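Local coordinates for Glyco_hydro_cc domain-containing protein (Pseudomonas viridiflava, PDB 6UAV), which probably hydrolyses internal beta-1,3-glucosidic linkages, as an endo-beta-1,3-glucanase of glycoside hydrolase family 128, at residues A13-L18 against H36-A41. Numbering follows the deposited sequence.
Sequences ASPADL and HDRLAA
Ala13 sets its methyl squarely over one face of the His36 imidazole, CB lying 3.6 Å from the ring centroid and only 7° off the normal, a CH-pi contact whose small partner lets Ala13 CA and His36 CA approach to 5.5 Å. The ring is held from its edge: Arg38 N donates to His36 ND1, 3.0 Å away and nearly straight at 168°, with the donor close to the imidazole plane. This bond requires a proton-free ND1, so a neutral ring would carry its proton on NE2. Arg38 then runs fully extended, CG anti to the backbone N, its apolar length crossing the Ala13 carbonyl, whose O sits 3.2 Å from Arg38 CD, buried without a hydrogen-bond partner. At its far end the guanidinium lays one face over Ser14 and Pro15, with Ser14 CB 3.5 Å from Arg38 NH2. Glu243 OE2 ties the segments together, forming a salt bridge with Arg38 NH1 and a hydrogen bond with Ser14 OG, the hydroxyl that also weakly N-caps the helix through Ala16 N. Pro15 suits the first turn, where no N-H is needed. On the buried side, branched Leu39 and Leu18 meet tip to tip, CD2 to CD1 at 3.9 Å; Tyr44 and Tyr48 extend this apolar patch. The contact thus packs the start of helix 15-22, after the first strand of the TIM barrel, against the loop joining strand 27-29 to helix 44-48.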
loop_
_atom_site.group_PDB
_atom_site.type_symbol
_atom_site.label_atom_id
_atom_site.label_comp_id
_atom_site.label_asym_id
_atom_site.label_seq_id
_atom_site.Cartn_x
_atom_site.Cartn_y
_atom_site.Cartn_z
ATOM N N ALA A 13 11.067 11.494 4.754
ATOM C CA ALA A 13 11.177 12.825 5.416
ATOM C C ALA A 13 12.265 13.681 4.735
ATOM O O ALA A 13 12.062 14.910 4.464
ATOM C CB ALA A 13 11.403 12.623 6.886
ATOM N N SER A 14 13.267 13.044 4.185
ATOM C CA SER A 14 14.494 13.723 3.752
ATOM C C SER A 14 14.501 13.822 2.242
ATOM O O SER A 14 14.437 12.799 1.591
ATOM C CB SER A 14 15.664 12.973 4.220
ATOM O OG SER A 14 16.848 13.573 3.716
ATOM N N PRO A 15 14.704 15.029 1.687
ATOM C CA PRO A 15 14.967 15.172 0.255
ATOM C C PRO A 15 16.148 14.294 -0.180
ATOM O O PRO A 15 16.101 13.722 -1.239
ATOM C CB PRO A 15 15.259 16.665 0.058
ATOM C CG PRO A 15 14.558 17.300 1.221
ATOM C CD PRO A 15 14.697 16.339 2.391
ATOM N N ALA A 16 17.163 14.127 0.674
ATOM C CA ALA A 16 18.317 13.257 0.326
ATOM C C ALA A 16 17.833 11.816 0.066
ATOM O O ALA A 16 18.358 11.145 -0.824
ATOM C CB ALA A 16 19.323 13.306 1.412
ATOM N N ASP A 17 16.907 11.328 0.885
ATOM C CA ASP A 17 16.326 9.986 0.675
ATOM C C ASP A 17 15.575 9.943 -0.651
ATOM O O ASP A 17 15.634 8.949 -1.325
ATOM C CB ASP A 17 15.421 9.593 1.832
ATOM C CG ASP A 17 16.145 9.164 3.081
ATOM O OD1 ASP A 17 17.367 8.761 2.999
ATOM O OD2 ASP A 17 15.451 9.090 4.115
ATOM N N LEU A 18 14.861 11.001 -1.041
ATOM C CA LEU A 18 14.273 11.051 -2.415
ATOM C C LEU A 18 15.330 11.012 -3.514
ATOM O O LEU A 18 15.065 10.336 -4.527
ATOM C CB LEU A 18 13.395 12.288 -2.568
ATOM C CG LEU A 18 12.115 12.245 -1.771
ATOM C CD1 LEU A 18 11.411 13.588 -1.863
ATOM C CD2 LEU A 18 11.228 11.099 -2.201
ATOM N N HIS A 36 5.235 13.885 4.990
ATOM C CA HIS A 36 5.994 14.393 6.149
ATOM C C HIS A 36 6.183 15.915 6.030
ATOM O O HIS A 36 6.426 16.423 4.925
ATOM C CB HIS A 36 7.355 13.733 6.232
ATOM C CG HIS A 36 8.026 13.955 7.543
ATOM N ND1 HIS A 36 8.642 15.128 7.869
ATOM C CD2 HIS A 36 8.125 13.145 8.627
ATOM C CE1 HIS A 36 9.134 15.017 9.103
ATOM N NE2 HIS A 36 8.885 13.777 9.563
ATOM N N ASP A 37 6.079 16.628 7.137
ATOM C CA ASP A 37 6.096 18.113 7.132
ATOM C C ASP A 37 7.424 18.645 6.579
ATOM O O ASP A 37 7.413 19.768 6.021
ATOM C CB ASP A 37 5.811 18.707 8.521
ATOM C CG ASP A 37 4.322 18.711 8.896
ATOM O OD1 ASP A 37 3.450 18.584 7.976
ATOM O OD2 ASP A 37 4.036 18.752 10.128
ATOM N N ARG A 38 8.504 17.877 6.683
ATOM C CA ARG A 38 9.840 18.297 6.173
ATOM C C ARG A 38 9.744 18.549 4.663
ATOM O O ARG A 38 10.477 19.450 4.162
ATOM C CB ARG A 38 10.889 17.273 6.585
ATOM C CG ARG A 38 12.298 17.723 6.237
ATOM C CD ARG A 38 13.315 16.715 6.748
ATOM N NE ARG A 38 14.678 17.042 6.336
ATOM C CZ ARG A 38 15.732 16.234 6.470
ATOM N NH1 ARG A 38 16.930 16.628 6.058
ATOM N NH2 ARG A 38 15.579 15.061 7.048
ATOM N N LEU A 39 8.796 17.898 3.958
ATOM C CA LEU A 39 8.780 18.012 2.461
ATOM C C LEU A 39 7.845 19.115 1.986
ATOM O O LEU A 39 7.694 19.280 0.754
ATOM C CB LEU A 39 8.355 16.664 1.880
ATOM C CG LEU A 39 9.367 15.535 2.011
ATOM C CD1 LEU A 39 8.783 14.226 1.510
ATOM C CD2 LEU A 39 10.604 15.811 1.206
ATOM N N ALA A 40 7.213 19.885 2.887
ATOM C CA ALA A 40 6.125 20.812 2.513
ATOM C C ALA A 40 6.575 21.852 1.483
ATOM O O ALA A 40 5.730 22.302 0.693
ATOM C CB ALA A 40 5.603 21.534 3.740
ATOM N N ALA A 41 7.793 22.353 1.581
ATOM C CA ALA A 41 8.307 23.450 0.709
ATOM C C ALA A 41 9.314 22.921 -0.319
ATOM O O ALA A 41 10.177 23.721 -0.795
ATOM C CB ALA A 41 8.912 24.528 1.558
#